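Local coordinates for protein lactaldehyde dehydrogenase (Methanocaldococcus jannaschii, PDB 3PQA) that oxidises lactaldehyde to lactate with NAD as the preferred cofactor, a step in the biosynthesis of coenzyme F420, and works as a homotetramer, at residues 17-22 with 316-321; 24-29 with 169-174. One frame throughout, in Å; residues are numbered along the deposited sequence.

Contact 1 (17-22 with 316-321)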
loop_
_atom_site.group_PDB
_atom_site.type_symbol
_atom_site.label_atom_id
_atom_site.label_comp_id
_atom_site.label_asym_id
_atom_site.label_seq_id
_atom_site.Cartn_x
_atom_site.Cartn_y
_atom_site.Cartn_z
ATOM N N ILE B 17 37.203 17.254 -21.361
ATOM C CA ILE B 17 38.518 17.176 -20.719
ATOM C C ILE B 17 38.676 15.937 -19.837
ATOM O O ILE B 17 37.734 15.522 -19.151
ATOM C CB ILE B 17 38.794 18.458 -19.870
ATOM C CG1 ILE B 17 38.573 19.734 -20.699
ATOM C CG2 ILE B 17 40.203 18.453 -19.275
ATOM C CD1 ILE B 17 39.492 19.891 -21.900
ATOM N N ASN B 18 39.863 15.336 -19.869
ATOM C CA ASN B 18 40.238 14.324 -18.873
ATOM C C ASN B 18 40.726 15.078 -17.636
ATOM O O ASN B 18 41.720 15.799 -17.725
ATOM C CB ASN B 18 41.339 13.427 -19.462
ATOM C CG ASN B 18 41.885 12.392 -18.473
ATOM O OD1 ASN B 18 41.944 12.615 -17.263
ATOM N ND2 ASN B 18 42.335 11.264 -19.013
ATOM N N PRO B 19 40.031 14.944 -16.482
ATOM C CA PRO B 19 40.413 15.819 -15.362
ATOM C C PRO B 19 41.753 15.477 -14.704
ATOM O O PRO B 19 42.268 16.291 -13.928
ATOM C CB PRO B 19 39.263 15.657 -14.357
ATOM C CG PRO B 19 38.644 14.350 -14.695
ATOM C CD PRO B 19 38.834 14.133 -16.169
ATOM N N TYR B 20 42.299 14.296 -15.004
ATOM C CA TYR B 20 43.581 13.880 -14.442
ATOM C C TYR B 20 44.755 14.405 -15.269
ATOM O O TYR B 20 45.716 14.935 -14.718
ATOM C CB TYR B 20 43.678 12.359 -14.291
ATOM C CG TYR B 20 44.959 11.926 -13.603
ATOM C CD1 TYR B 20 45.104 12.052 -12.219
ATOM C CD2 TYR B 20 46.036 11.417 -14.335
ATOM C CE1 TYR B 20 46.280 11.665 -11.574
ATOM C CE2 TYR B 20 47.226 11.033 -13.698
ATOM C CZ TYR B 20 47.331 11.156 -12.315
ATOM O OH TYR B 20 48.485 10.785 -11.651
ATOM N N SER B 21 44.665 14.256 -16.587
ATOM C CA SER B 21 45.744 14.667 -17.492
ATOM C C SER B 21 45.536 16.080 -18.028
ATOM O O SER B 21 46.479 16.714 -18.513
ATOM C CB SER B 21 45.858 13.680 -18.656
ATOM O OG SER B 21 44.731 13.777 -19.516
ATOM N N LEU B 22 44.296 16.558 -17.946
ATOM C CA LEU B 22 43.883 17.861 -18.494
ATOM C C LEU B 22 43.915 17.911 -20.026
ATOM O O LEU B 22 43.727 18.970 -20.631
ATOM C CB LEU B 22 44.651 19.020 -17.836
ATOM C CG LEU B 22 44.552 19.031 -16.301
ATOM C CD1 LEU B 22 45.385 20.169 -15.714
ATOM C CD2 LEU B 22 43.098 19.104 -15.814
ATOM N N PRO B 316 41.299 12.794 -9.230
ATOM C CA PRO B 316 41.244 14.250 -9.208
ATOM C C PRO B 316 39.822 14.806 -9.023
ATOM O O PRO B 316 38.832 14.083 -9.226
ATOM C CB PRO B 316 41.738 14.618 -10.601
ATOM C CG PRO B 316 41.206 13.495 -11.460
ATOM C CD PRO B 316 41.366 12.263 -10.607
ATOM N N LEU B 317 39.745 16.078 -8.647
ATOM C CA LEU B 317 38.505 16.843 -8.743
ATOM C C LEU B 317 38.183 17.110 -10.217
ATOM O O LEU B 317 39.044 16.959 -11.088
ATOM C CB LEU B 317 38.608 18.149 -7.952
ATOM C CG LEU B 317 38.882 17.989 -6.449
ATOM C CD1 LEU B 317 38.951 19.349 -5.780
ATOM C CD2 LEU B 317 37.799 17.124 -5.794
ATOM N N ILE B 318 36.943 17.506 -10.492
ATOM C CA ILE B 318 36.450 17.532 -11.868
ATOM C C ILE B 318 37.092 18.618 -12.738
ATOM O O ILE B 318 37.037 18.534 -13.964
ATOM C CB ILE B 318 34.912 17.663 -11.915
ATOM C CG1 ILE B 318 34.379 17.261 -13.302
ATOM C CG2 ILE B 318 34.496 19.087 -11.530
ATOM C CD1 ILE B 318 34.693 15.801 -13.726
ATOM N N SER B 319 37.684 19.630 -12.106
ATOM C CA SER B 319 38.327 20.724 -12.835
ATOM C C SER B 319 39.391 21.394 -11.982
ATOM O O SER B 319 39.321 21.356 -10.742
ATOM C CB SER B 319 37.293 21.771 -13.272
ATOM O OG SER B 319 36.873 22.569 -12.175
ATOM N N VAL B 320 40.373 22.006 -12.649
ATOM C CA VAL B 320 41.383 22.816 -11.970
ATOM C C VAL B 320 40.717 24.009 -11.285
ATOM O O VAL B 320 41.059 24.335 -10.149
ATOM C CB VAL B 320 42.477 23.309 -12.952
ATOM C CG1 VAL B 320 43.589 24.021 -12.199
ATOM C CG2 VAL B 320 43.046 22.143 -13.712
ATOM N N GLU B 321 39.763 24.637 -11.981
ATOM C CA GLU B 321 38.975 25.765 -11.457
ATOM C C GLU B 321 38.381 25.441 -10.081
ATOM O O GLU B 321 38.501 26.226 -9.133
ATOM C CB GLU B 321 37.842 26.141 -12.425
ATOM C CG GLU B 321 37.330 27.576 -12.255
ATOM C CD GLU B 321 35.917 27.823 -12.803
ATOM O OE1 GLU B 321 35.543 27.285 -13.873
ATOM O OE2 GLU B 321 35.174 28.597 -12.163
#
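P19 and Y20, in the turn after strand 14-17, lie against P316 to I318, the loop that leads into helix 320-335, with the CA atoms of P19 and I318 5.6 Å apart. P19 turns its CB toward this loop, 3.5 Å from L317 O and almost as near to I318 O, so one ring carbon rests against two consecutive carbonyl oxygens. Beside it the P316 ring packs on the backbone between P19 and Y20: its CB meets P19 O, and its CG lies 3.8 Å from Y20 N. The two side chains of Y20 and P316 cross at about a right angle. The phenol ring, swung out by a chi1 of -175° that sets CG opposite the backbone N, has P316 CD at its edge, 4.1 Å from Y20 CD1. Farther along, both methyls of L22 reach V320 CG2, each at 3.7 Å, an apolar touch at the first turn of the helix. The turn itself is held from within. N18 OD1 takes Y20 N in its carbonyl plane at 2.8 Å and S21 N from above that plane, while L22 N bonds back to N18 O. N18 to Y20 form an Asx turn within the connection of the N-terminal hairpin, which packs on the loop leading to helix 320-335, N-capped by S319, and on V320 in its first turn.

Contact 2 (24-29 with 169-174)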
loop_
_atom_site.group_PDB
_atom_site.type_symbol
_atom_site.label_atom_id
_atom_site.label_comp_id
_atom_site.label_asym_id
_atom_site.label_seq_id
_atom_site.Cartn_x
_atom_site.Cartn_y
_atom_site.Cartn_z
ATOM N N VAL B 24 42.422 17.182 -23.774
ATOM C CA VAL B 24 41.144 17.143 -24.471
ATOM C C VAL B 24 40.965 15.726 -25.002
ATOM O O VAL B 24 41.751 15.271 -25.831
ATOM C CB VAL B 24 41.090 18.186 -25.632
ATOM C CG1 VAL B 24 39.783 18.067 -26.428
ATOM C CG2 VAL B 24 41.259 19.613 -25.090
ATOM N N ILE B 25 39.940 15.031 -24.504
ATOM C CA ILE B 25 39.625 13.665 -24.931
ATOM C C ILE B 25 39.002 13.725 -26.322
ATOM O O ILE B 25 39.419 13.007 -27.234
ATOM C CB ILE B 25 38.620 12.964 -23.971
ATOM C CG1 ILE B 25 39.134 12.952 -22.530
ATOM C CG2 ILE B 25 38.325 11.536 -24.440
ATOM C CD1 ILE B 25 38.062 12.614 -21.503
ATOM N N LYS B 26 38.003 14.593 -26.471
ATOM C CA LYS B 26 37.377 14.850 -27.763
ATOM C C LYS B 26 36.522 16.102 -27.726
ATOM O O LYS B 26 36.429 16.779 -26.704
ATOM C CB LYS B 26 36.539 13.659 -28.220
ATOM C CG LYS B 26 35.397 13.291 -27.279
ATOM C CD LYS B 26 34.427 12.362 -27.966
ATOM C CE LYS B 26 35.073 11.043 -28.365
ATOM N NZ LYS B 26 34.180 10.328 -29.316
ATOM N N LYS B 27 35.915 16.401 -28.867
ATOM C CA LYS B 27 35.036 17.540 -29.006
ATOM C C LYS B 27 33.657 17.036 -29.409
ATOM O O LYS B 27 33.529 16.135 -30.243
ATOM C CB LYS B 27 35.604 18.539 -30.022
ATOM C CG LYS B 27 36.806 19.350 -29.498
ATOM C CD LYS B 27 37.372 20.314 -30.550
ATOM C CE LYS B 27 36.411 21.470 -30.875
ATOM N NZ LYS B 27 36.448 22.578 -29.868
ATOM N N ILE B 28 32.627 17.582 -28.777
ATOM C CA ILE B 28 31.265 17.124 -29.000
ATOM C C ILE B 28 30.366 18.292 -29.420
ATOM O O ILE B 28 30.774 19.459 -29.320
ATOM C CB ILE B 28 30.708 16.411 -27.736
ATOM C CG1 ILE B 28 30.531 17.402 -26.581
ATOM C CG2 ILE B 28 31.611 15.242 -27.345
ATOM C CD1 ILE B 28 29.773 16.833 -25.398
ATOM N N PRO B 29 29.143 17.990 -29.904
ATOM C CA PRO B 29 28.267 19.089 -30.312
ATOM C C PRO B 29 27.781 19.955 -29.144
ATOM O O PRO B 29 27.539 19.457 -28.037
ATOM C CB PRO B 29 27.085 18.370 -30.981
ATOM C CG PRO B 29 27.589 16.975 -31.282
ATOM C CD PRO B 29 28.531 16.673 -30.172
ATOM N N ALA B 169 31.358 15.833 -17.773
ATOM C CA ALA B 169 31.571 14.403 -18.005
ATOM C C ALA B 169 30.458 13.798 -18.859
ATOM O O ALA B 169 29.765 12.900 -18.410
ATOM C CB ALA B 169 31.708 13.638 -16.671
ATOM N N PRO B 170 30.310 14.277 -20.110
ATOM C CA PRO B 170 29.192 13.877 -20.976
ATOM C C PRO B 170 29.356 12.537 -21.709
ATOM O O PRO B 170 28.370 12.001 -22.216
ATOM C CB PRO B 170 29.139 15.019 -22.000
ATOM C CG PRO B 170 30.574 15.433 -22.153
ATOM C CD PRO B 170 31.232 15.207 -20.797
ATOM N N LEU B 171 30.571 11.991 -21.768
ATOM C CA LEU B 171 30.818 10.878 -22.703
ATOM C C LEU B 171 30.055 9.590 -22.381
ATOM O O LEU B 171 29.578 8.889 -23.291
ATOM C CB LEU B 171 32.315 10.614 -22.895
ATOM C CG LEU B 171 33.150 11.795 -23.412
ATOM C CD1 LEU B 171 34.585 11.354 -23.645
ATOM C CD2 LEU B 171 32.555 12.416 -24.689
ATOM N N VAL B 172 29.899 9.295 -21.097
ATOM C CA VAL B 172 29.154 8.101 -20.743
ATOM C C VAL B 172 27.678 8.274 -21.117
ATOM O O VAL B 172 27.021 7.296 -21.448
ATOM C CB VAL B 172 29.336 7.675 -19.270
ATOM C CG1 VAL B 172 28.424 8.468 -18.336
ATOM C CG2 VAL B 172 29.109 6.176 -19.127
ATOM N N CYS B 173 27.182 9.518 -21.076
ATOM C CA CYS B 173 25.788 9.832 -21.434
ATOM C C CYS B 173 25.547 9.711 -22.925
ATOM O O CYS B 173 24.460 9.297 -23.352
ATOM C CB CYS B 173 25.414 11.232 -20.957
ATOM S SG CYS B 173 25.429 11.326 -19.157
ATOM N N ILE B 174 26.565 10.062 -23.711
ATOM C CA ILE B 174 26.521 9.852 -25.163
ATOM C C ILE B 174 26.465 8.349 -25.450
ATOM O O ILE B 174 25.698 7.906 -26.306
ATOM C CB ILE B 174 27.715 10.550 -25.890
ATOM C CG1 ILE B 174 27.524 12.071 -25.853
ATOM C CG2 ILE B 174 27.831 10.069 -27.326
ATOM C CD1 ILE B 174 28.821 12.873 -26.105
#
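Strand 24-28, the second strand of a two-stranded antiparallel hairpin near the N terminus, lays its side chains over the first turn of helix 171-186. I28 and L171 carry most of this apolar contact. L171 extends toward the strand, its CG anti to the carbonyl carbon (chi1 -58°), and divides its two methyls: CD1 meets I25 CG2 at 3.8 Å, while CD2 lies against the aliphatic part of K26 and, at 4.0 Å, against I28 CG2. The leucine thus fits among three strand side chains. From K26 it is the methylene carbons that touch, CD standing 3.8 Å from L171 CD2.

I28 is buried and uses both of its branches. Its CG1 is placed between the backbone N and the carbonyl carbon (chi1 67°), and from there CD1 reaches the P170 ring, 3.6 Å from P170 CG. The other branch, CG2, comes within 3.9 Å of I174 CD1, so the isoleucine bridges P170 and I174, four residues apart. With an alanine in place of I28, both CG2 and CD1 would be gone, and P170, L171 CD2 and I174 CD1 would probably lose their contacts with it, opening a gap under the hairpin. Helix 171-186 lies between parallel strands 160-165 and 194-196, a beta-alpha-beta crossover consistent with the Rossmann-like NAD-binding domain of aldehyde dehydrogenases, and the hairpin packs against the beginning of that helix. Helix 73-84 adjoins the same patch: I82 touches I25, I79 touches L171, and D83 OD2 accepts a hydrogen bond from L171 N. On the strand's other side K27 points away from the helix, its NZ forming a salt bridge with D15 of strand 14-17.

How the contacts relate
From the N terminus the chain runs along strand 14-17, turns through 17-22 and returns as strand 24-28, so the first segments of both contacts belong to one hairpin. Contact 2 closes its loop first, when the chain reaches 169-174 at the head of helix 171-186; contact 1 closes much later, at 316-321, and contact 2 is nested inside that longer loop. The centres lie 14 Å apart and the contacts touch: N18 N packs on I25 CG1 at 3.6 Å, and I17 CD1 on V24 CG2. Together they tie the hairpin to elements of both mixed sheets: helix 171-186, after strand 160-165, and the loop and first turn that open helix 320-335, before strand 339-342.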